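Local atomic coordinates of Alpha/beta hydrolase fold protein (Chitinophaga pinensis, PDB entry 4PW0), a protein that is probably a serine hydrolase of the alpha/beta hydrolase fold, cleaving a substrate that has not been identified. Residues L107-L111 with I132-A136; F162-E168 with A261-Q267. One frame throughout, in Å; residues are numbered along the deposited sequence.

Both interactions lie within the same alpha/beta hydrolase fold and are buried, yet they solve different problems. Interaction 1 sits in the core, its centre about 5 Å from the centre of the chain, and joins neighbouring parallel strands 104-109 and 127-133 just where they end; backbone hydrogen bonds carry it, with the Phe109-Val133 pair as the main side-chain contact. Interaction 2 lies farther out, its centre about 13 Å from that of the chain, and sets the end of helix 158-166 against the loop and short helix of 261-267, mainly through aromatic packing, with one direct backbone bond and a water. The two touch where Phe109 and Ser110 meet His262, at the probable active site.

Interaction 1 (L107-L111 with I132-A136); sequences LGFSL and IVGAA
Gly108 and Phe109 pair with Ile132 and Val133 as neighbouring parallel strands, and the backbone carries most of the contact. Val133 N donates to Gly108 O at 2.9 Å, lying in the carbonyl plane and nearly straight (167° at the hydrogen). One step on, Ser110 N donates to Val133 O at 2.9 Å, approaching almost along the C=O axis, although Ser110 has already left the strand.

Weaker CA-H...O contacts follow the same edges. Phe109 CA lies 3.3 Å from Val133 O, which thus receives a second approach beside the amide bond, and Ser110 CA stands 3.2 Å from Gly134 O, carrying the association past the last strand pair.

Side chains meet chiefly through Phe109 and Val133, on one face of the sheet. With its CG anti to the backbone N (chi1 176°), the Phe109 ring runs forward along its own strand, and its CD1 edge rests 3.7 Å from Val133 CG1, the methyl that is likewise anti to its own N. The ring turns its edge to Val133 O and to Gly134, whose positive phi suits glycine and where a side chain would crowd Phe109 CE1. His44, His262 and Phe265 also meet this ring. An alanine in place of Phe109 would leave the Val133 methyl without its aromatic neighbour and would probably open a gap beside His262. Farther along, Ala135 CB packs 3.7 Å from Ser110 O.

Ser110 has a positive phi of 64°, the strained turn between strand 104-109 and helix 111-122 that is consistent with a nucleophile elbow. The Ser110 side chain sets off away from the neighbouring strand, and its OG packs beside His262 NE2. The chemistry is consistent with a turn tied to that strand by main-chain bonds, which depend little on side-chain identity.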
ATOM      1  N   LEU A 107     -11.453  -3.893 -11.997  1.00 14.52           N
ATOM      2  CA  LEU A 107     -11.494  -3.594 -10.552  1.00 15.02           C
ATOM      3  C   LEU A 107     -12.632  -4.430  -9.982  1.00 14.31           C
ATOM      4  O   LEU A 107     -13.781  -4.288 -10.393  1.00 15.71           O
ATOM      5  CB  LEU A 107     -11.760  -2.106 -10.317  1.00 16.77           C
ATOM      6  CG  LEU A 107     -11.851  -1.615  -8.850  1.00 20.03           C
ATOM      7  CD1 LEU A 107     -11.809  -0.090  -8.862  1.00 23.20           C
ATOM      8  CD2 LEU A 107     -13.090  -2.043  -8.231  1.00 20.71           C
ATOM      9  N   GLY A 108     -12.328  -5.319  -9.043  1.00 14.13           N
ATOM     10  CA  GLY A 108     -13.340  -6.165  -8.456  1.00 15.55           C
ATOM     11  C   GLY A 108     -13.372  -5.950  -6.944  1.00 14.58           C
ATOM     12  O   GLY A 108     -12.344  -6.101  -6.279  1.00 15.07           O
ATOM     13  N   PHE A 109     -14.579  -5.679  -6.425  1.00 14.12           N
ATOM     14  CA  PHE A 109     -14.791  -5.532  -4.985  1.00 13.33           C
ATOM     15  C   PHE A 109     -15.618  -6.712  -4.480  1.00 13.47           C
ATOM     16  O   PHE A 109     -16.698  -6.980  -5.000  1.00 14.57           O
ATOM     17  CB  PHE A 109     -15.528  -4.209  -4.738  1.00 14.05           C
ATOM     18  CG  PHE A 109     -15.920  -3.948  -3.278  1.00 14.55           C
ATOM     19  CD1 PHE A 109     -15.073  -4.286  -2.244  1.00 14.47           C
ATOM     20  CD2 PHE A 109     -17.118  -3.305  -2.972  1.00 14.91           C
ATOM     21  CE1 PHE A 109     -15.425  -4.039  -0.925  1.00 15.76           C
ATOM     22  CE2 PHE A 109     -17.451  -3.018  -1.664  1.00 17.33           C
ATOM     23  CZ  PHE A 109     -16.601  -3.398  -0.634  1.00 15.60           C
ATOM     24  N   SER A 110     -15.098  -7.431  -3.471  1.00 13.41           N
ATOM     25  CA  SER A 110     -15.828  -8.487  -2.757  1.00 14.03           C
ATOM     26  C   SER A 110     -16.143  -9.618  -3.781  1.00 14.69           C
ATOM     27  O   SER A 110     -15.199 -10.118  -4.409  1.00 14.53           O
ATOM     28  CB  SER A 110     -17.027  -7.888  -2.058  1.00 15.41           C
ATOM     29  OG  SER A 110     -17.709  -8.925  -1.363  1.00 16.97           O
ATOM     30  N   LEU A 111     -17.407  -9.975  -3.999  1.00 14.53           N
ATOM     31  CA  LEU A 111     -17.750 -10.931  -5.046  1.00 14.98           C
ATOM     32  C   LEU A 111     -17.079 -10.586  -6.382  1.00 14.56           C
ATOM     33  O   LEU A 111     -16.555 -11.462  -7.087  1.00 15.52           O
ATOM     34  CB  LEU A 111     -19.263 -10.909  -5.201  1.00 17.20           C
ATOM     35  CG  LEU A 111     -19.818 -11.693  -6.372  1.00 17.92           C
ATOM     36  CD1 LEU A 111     -19.462 -13.152  -6.274  1.00 19.18           C
ATOM     37  CD2 LEU A 111     -21.334 -11.513  -6.416  1.00 20.35           C
ATOM     38  N   ILE A 132      -8.047  -5.724  -6.884  1.00 14.12           N
ATOM     39  CA  ILE A 132      -8.869  -6.573  -6.037  1.00 13.55           C
ATOM     40  C   ILE A 132      -9.049  -5.836  -4.718  1.00 13.77           C
ATOM     41  O   ILE A 132      -8.056  -5.524  -4.059  1.00 14.90           O
ATOM     42  CB  ILE A 132      -8.243  -7.954  -5.788  1.00 14.57           C
ATOM     43  CG1 ILE A 132      -8.071  -8.709  -7.085  1.00 15.98           C
ATOM     44  CG2 ILE A 132      -9.077  -8.738  -4.771  1.00 15.67           C
ATOM     45  CD1 ILE A 132      -7.259  -9.972  -6.960  1.00 17.36           C
ATOM     46  N   VAL A 133     -10.300  -5.601  -4.339  1.00 13.17           N
ATOM     47  CA  VAL A 133     -10.621  -4.923  -3.070  1.00 13.14           C
ATOM     48  C   VAL A 133     -11.475  -5.855  -2.232  1.00 12.69           C
ATOM     49  O   VAL A 133     -12.475  -6.380  -2.726  1.00 13.65           O
ATOM     50  CB  VAL A 133     -11.370  -3.609  -3.285  1.00 13.90           C
ATOM     51  CG1 VAL A 133     -11.616  -2.907  -1.969  1.00 15.64           C
ATOM     52  CG2 VAL A 133     -10.635  -2.729  -4.285  1.00 15.06           C
ATOM     53  N   GLY A 134     -11.109  -6.056  -0.967  1.00 13.25           N
ATOM     54  CA  GLY A 134     -12.006  -6.757  -0.065  1.00 14.09           C
ATOM     55  C   GLY A 134     -12.363  -8.162  -0.504  1.00 13.56           C
ATOM     56  O   GLY A 134     -13.557  -8.534  -0.460  1.00 14.04           O
ATOM     57  N   ALA A 135     -11.394  -8.966  -0.909  1.00 13.70           N
ATOM     58  CA  ALA A 135     -11.690 -10.307  -1.389  1.00 14.08           C
ATOM     59  C   ALA A 135     -10.683 -11.330  -0.875  1.00 14.12           C
ATOM     60  O   ALA A 135     -10.064 -11.116   0.178  1.00 14.81           O
ATOM     61  CB  ALA A 135     -11.851 -10.315  -2.902  1.00 15.13           C
ATOM     62  N   ALA A 136     -10.599 -12.482  -1.559  1.00 14.76           N
ATOM     63  CA  ALA A 136      -9.871 -13.628  -1.011  1.00 15.25           C
ATOM     64  C   ALA A 136      -9.732 -14.629  -2.147  1.00 16.21           C
ATOM     65  O   ALA A 136     -10.542 -14.623  -3.075  1.00 17.18           O
ATOM     66  CB  ALA A 136     -10.621 -14.264   0.164  1.00 16.43           C
TER

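Interaction 2 (F162-E168 with A261-Q267); sequences FLFIFFE and AHGSFYQ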
ATOM      1  N   PHE A 162     -25.240  -1.872   7.190  1.00 16.31           N
ATOM      2  CA  PHE A 162     -24.143  -1.310   6.403  1.00 16.38           C
ATOM      3  C   PHE A 162     -22.863  -1.170   7.243  1.00 15.65           C
ATOM      4  O   PHE A 162     -21.785  -1.587   6.783  1.00 15.95           O
ATOM      5  CB  PHE A 162     -24.602   0.051   5.888  1.00 16.41           C
ATOM      6  CG  PHE A 162     -23.625   0.711   4.918  1.00 15.80           C
ATOM      7  CD1 PHE A 162     -23.519   0.287   3.614  1.00 17.82           C
ATOM      8  CD2 PHE A 162     -22.847   1.742   5.325  1.00 16.23           C
ATOM      9  CE1 PHE A 162     -22.649   0.919   2.723  1.00 19.67           C
ATOM     10  CE2 PHE A 162     -21.995   2.393   4.449  1.00 18.81           C
ATOM     11  CZ  PHE A 162     -21.885   1.975   3.153  1.00 19.62           C
ATOM     12  N   LEU A 163     -22.960  -0.643   8.464  1.00 16.40           N
ATOM     13  CA  LEU A 163     -21.776  -0.471   9.302  1.00 17.23           C
ATOM     14  C   LEU A 163     -21.246  -1.829   9.732  1.00 16.47           C
ATOM     15  O   LEU A 163     -20.005  -2.035   9.774  1.00 17.49           O
ATOM     16  CB  LEU A 163     -22.053   0.405  10.499  1.00 18.24           C
ATOM     17  CG  LEU A 163     -22.442   1.867  10.167  1.00 17.37           C
ATOM     18  CD1 LEU A 163     -22.678   2.635  11.447  1.00 20.32           C
ATOM     19  CD2 LEU A 163     -21.387   2.572   9.357  1.00 19.78           C
ATOM     20  N   PHE A 164     -22.135  -2.774   9.995  1.00 16.03           N
ATOM     21  CA  PHE A 164     -21.719  -4.135  10.398  1.00 16.37           C
ATOM     22  C   PHE A 164     -20.917  -4.819   9.304  1.00 15.97           C
ATOM     23  O   PHE A 164     -19.901  -5.483   9.582  1.00 17.78           O
ATOM     24  CB  PHE A 164     -22.942  -4.976  10.823  1.00 18.50           C
ATOM     25  CG  PHE A 164     -22.627  -6.425  11.107  1.00 17.39           C
ATOM     26  CD1 PHE A 164     -22.099  -6.763  12.326  1.00 21.90           C
ATOM     27  CD2 PHE A 164     -22.838  -7.399  10.196  1.00 18.50           C
ATOM     28  CE1 PHE A 164     -21.760  -8.085  12.575  1.00 25.04           C
ATOM     29  CE2 PHE A 164     -22.535  -8.736  10.459  1.00 19.17           C
ATOM     30  CZ  PHE A 164     -21.987  -9.051  11.648  1.00 22.14           C
ATOM     31  N   ILE A 165     -21.402  -4.744   8.070  1.00 15.96           N
ATOM     32  CA  ILE A 165     -20.752  -5.396   6.976  1.00 15.51           C
ATOM     33  C   ILE A 165     -19.469  -4.711   6.564  1.00 16.09           C
ATOM     34  O   ILE A 165     -18.545  -5.404   6.112  1.00 16.48           O
ATOM     35  CB  ILE A 165     -21.718  -5.541   5.773  1.00 16.90           C
ATOM     36  CG1 ILE A 165     -22.824  -6.543   6.122  1.00 17.85           C
ATOM     37  CG2 ILE A 165     -21.005  -5.923   4.493  1.00 17.95           C
ATOM     38  CD1 ILE A 165     -22.433  -8.013   6.253  1.00 20.90           C
ATOM     39  N   PHE A 166     -19.436  -3.390   6.569  1.00 14.06           N
ATOM     40  CA  PHE A 166     -18.371  -2.661   5.886  1.00 14.82           C
ATOM     41  C   PHE A 166     -17.354  -1.944   6.755  1.00 14.24           C
ATOM     42  O   PHE A 166     -16.278  -1.551   6.277  1.00 15.01           O
ATOM     43  CB  PHE A 166     -18.921  -1.677   4.846  1.00 13.83           C
ATOM     44  CG  PHE A 166     -19.578  -2.345   3.671  1.00 14.74           C
ATOM     45  CD1 PHE A 166     -18.861  -3.084   2.761  1.00 14.49           C
ATOM     46  CD2 PHE A 166     -20.948  -2.195   3.444  1.00 15.83           C
ATOM     47  CE1 PHE A 166     -19.461  -3.647   1.671  1.00 15.28           C
ATOM     48  CE2 PHE A 166     -21.547  -2.779   2.383  1.00 17.14           C
ATOM     49  CZ  PHE A 166     -20.810  -3.517   1.463  1.00 16.00           C
ATOM     50  N   PHE A 167     -17.666  -1.719   8.033  1.00 14.58           N
ATOM     51  CA  PHE A 167     -16.852  -0.826   8.874  1.00 14.53           C
ATOM     52  C   PHE A 167     -16.388  -1.477  10.188  1.00 14.55           C
ATOM     53  O   PHE A 167     -16.966  -2.480  10.598  1.00 15.79           O
ATOM     54  CB  PHE A 167     -17.574   0.536   9.095  1.00 15.89           C
ATOM     55  CG  PHE A 167     -17.663   1.312   7.809  1.00 14.47           C
ATOM     56  CD1 PHE A 167     -18.692   1.073   6.899  1.00 14.91           C
ATOM     57  CD2 PHE A 167     -16.643   2.164   7.468  1.00 15.39           C
ATOM     58  CE1 PHE A 167     -18.654   1.667   5.665  1.00 15.95           C
ATOM     59  CE2 PHE A 167     -16.626   2.767   6.220  1.00 15.79           C
ATOM     60  CZ  PHE A 167     -17.638   2.503   5.340  1.00 15.23           C
ATOM     61  N   GLU A 168     -15.368  -0.878  10.787  1.00 15.33           N
ATOM     62  CA  GLU A 168     -14.886  -1.281  12.092  1.00 15.42           C
ATOM     63  C   GLU A 168     -15.773  -0.711  13.185  1.00 17.95           C
ATOM     64  O   GLU A 168     -16.727   0.033  12.914  1.00 18.40           O
ATOM     65  CB  GLU A 168     -13.410  -0.899  12.262  1.00 17.28           C
ATOM     66  CG  GLU A 168     -12.441  -2.071  12.195  1.00 18.13           C
ATOM     67  CD  GLU A 168     -12.456  -3.015  13.395  1.00 18.51           C
ATOM     68  OE1 GLU A 168     -11.607  -3.949  13.464  1.00 19.24           O
ATOM     69  OE2 GLU A 168     -13.286  -2.821  14.332  1.00 22.07           O
ATOM     70  N   ALA A 261     -12.372  -2.130   7.626  1.00 14.47           N
ATOM     71  CA  ALA A 261     -12.917  -3.474   7.526  1.00 14.41           C
ATOM     72  C   ALA A 261     -13.210  -3.783   6.073  1.00 13.02           C
ATOM     73  O   ALA A 261     -12.466  -3.357   5.177  1.00 14.26           O
ATOM     74  CB  ALA A 261     -14.162  -3.591   8.422  1.00 15.61           C
ATOM     75  N   HIS A 262     -14.243  -4.573   5.816  1.00 13.74           N
ATOM     76  CA  HIS A 262     -14.532  -5.034   4.471  1.00 13.61           C
ATOM     77  C   HIS A 262     -14.750  -3.898   3.467  1.00 13.51           C
ATOM     78  O   HIS A 262     -14.454  -4.066   2.288  1.00 14.97           O
ATOM     79  CB  HIS A 262     -15.715  -5.982   4.549  1.00 14.50           C
ATOM     80  CG  HIS A 262     -16.155  -6.525   3.240  1.00 14.01           C
ATOM     81  ND1 HIS A 262     -15.354  -7.302   2.430  1.00 13.60           N
ATOM     82  CD2 HIS A 262     -17.328  -6.382   2.578  1.00 15.40           C
ATOM     83  CE1 HIS A 262     -16.024  -7.627   1.341  1.00 14.50           C
ATOM     84  NE2 HIS A 262     -17.201  -7.050   1.398  1.00 14.71           N
ATOM     85  N   GLY A 263     -15.252  -2.750   3.932  1.00 13.53           N
ATOM     86  CA  GLY A 263     -15.414  -1.597   3.100  1.00 13.53           C
ATOM     87  C   GLY A 263     -14.265  -0.626   3.107  1.00 13.89           C
ATOM     88  O   GLY A 263     -14.458   0.590   3.011  1.00 14.62           O
ATOM     89  N   SER A 264     -13.037  -1.135   3.180  1.00 14.61           N
ATOM     90  CA  SER A 264     -11.845  -0.321   3.250  1.00 13.68           C
ATOM     91  C   SER A 264     -11.824   0.903   2.314  1.00 13.73           C
ATOM     92  O   SER A 264     -11.517   2.029   2.726  1.00 14.58           O
ATOM     93  CB  SER A 264     -10.601  -1.205   2.958  1.00 14.04           C
ATOM     94  OG  SER A 264     -10.625  -1.731   1.652  1.00 15.57           O
ATOM     95  N   PHE A 265     -12.097   0.679   1.034  1.00 13.77           N
ATOM     96  CA  PHE A 265     -12.008   1.772   0.067  1.00 13.96           C
ATOM     97  C   PHE A 265     -13.129   2.812   0.225  1.00 13.49           C
ATOM     98  O   PHE A 265     -12.946   3.952  -0.166  1.00 15.83           O
ATOM     99  CB  PHE A 265     -11.803   1.315  -1.380  1.00 14.63           C
ATOM    100  CG  PHE A 265     -12.950   0.682  -2.114  1.00 13.90           C
ATOM    101  CD1 PHE A 265     -14.105   0.217  -1.541  1.00 15.50           C
ATOM    102  CD2 PHE A 265     -12.814   0.542  -3.504  1.00 15.35           C
ATOM    103  CE1 PHE A 265     -15.134  -0.366  -2.290  1.00 16.75           C
ATOM    104  CE2 PHE A 265     -13.833  -0.049  -4.235  1.00 15.49           C
ATOM    105  CZ  PHE A 265     -14.985  -0.478  -3.651  1.00 15.42           C
ATOM    106  N   TYR A 266     -14.255   2.438   0.843  1.00 14.73           N
ATOM    107  CA  TYR A 266     -15.272   3.416   1.232  1.00 13.98           C
ATOM    108  C   TYR A 266     -14.782   4.260   2.375  1.00 14.87           C
ATOM    109  O   TYR A 266     -15.145   5.446   2.500  1.00 15.15           O
ATOM    110  CB  TYR A 266     -16.516   2.722   1.692  1.00 14.68           C
ATOM    111  CG  TYR A 266     -17.373   1.993   0.707  1.00 14.87           C
ATOM    112  CD1 TYR A 266     -17.716   2.567  -0.515  1.00 16.24           C
ATOM    113  CD2 TYR A 266     -18.025   0.846   1.082  1.00 15.84           C
ATOM    114  CE1 TYR A 266     -18.650   1.953  -1.339  1.00 16.98           C
ATOM    115  CE2 TYR A 266     -18.932   0.204   0.261  1.00 17.81           C
ATOM    116  CZ  TYR A 266     -19.261   0.787  -0.960  1.00 17.31           C
ATOM    117  OH  TYR A 266     -20.208   0.149  -1.750  1.00 19.37           O
ATOM    118  N   GLN A 267     -13.967   3.668   3.255  1.00 14.41           N
ATOM    119  CA  GLN A 267     -13.448   4.412   4.400  1.00 14.73           C
ATOM    120  C   GLN A 267     -12.437   5.453   3.994  1.00 14.56           C
ATOM    121  O   GLN A 267     -12.397   6.551   4.589  1.00 16.77           O
ATOM    122  CB  GLN A 267     -12.885   3.458   5.443  1.00 15.12           C
ATOM    123  CG  GLN A 267     -12.444   4.190   6.708  1.00 14.89           C
ATOM    124  CD  GLN A 267     -12.389   3.265   7.919  1.00 14.61           C
ATOM    125  OE1 GLN A 267     -13.143   2.313   8.032  1.00 15.04           O
ATOM    126  NE2 GLN A 267     -11.478   3.555   8.818  1.00 15.55           N
TER
HETATM  127  O   HOH W   1     -13.923   0.017   6.488  1.00 15.71           O
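Phe166, the last residue of helix 158-166, is the main bump of this contact, and its ring fills a hollow walled by both segments. Ile165 CG2 sits over the centre of one face, 3.6 Å above the plane. From the opposite face comes the edge of Tyr266, led by CE2, in a T-shaped pair with planes at 86° and centroids 5.4 Å apart. With CG anti to the backbone N (chi1 179°), the imidazole of His262 reaches the Phe166 rim; its ring plane is nearly parallel to that of Phe166 (12°), the two meeting rim to rim with His262 CD2 3.6 Å from Phe166 CE1. His262 CB lies 3.3 Å from Ile165 O.

At the Phe166 ring edge, in its plane, lies Gly263 N, and Gly263 CA packs against Phe166 CB; a side chain on this glycine would run into that atom. Ala261 is the smaller, reciprocal bump: Ala261 CB lies 3.5 Å from Phe167 C, where the helix has just ended. Phe167 wedges its ring beside helix 264-267, CZ against Tyr266 CB at 3.8 Å, while the Gln267 side chain slides past it with the amide nearly parallel to the ring.

The polar part is compact. Phe166 O accepts Gly263 N at 2.8 Å, a bent bond from a donor tilted out of the carbonyl plane, and also a water that accepts from Ala261 N and donates to Gln267 OE1. Ser173 and Asp259 hold the amide from outside.

His262 ND1 bonds to Asp234, and the imidazole touches Ser110, consistent with a Ser-His-Asp triad. A histidine on the loop after strand 252-257, packed against a helix from the long insertion between strands 127-133 and 226-231, is consistent with an alpha/beta hydrolase active site beneath a cap, commonly inserted here.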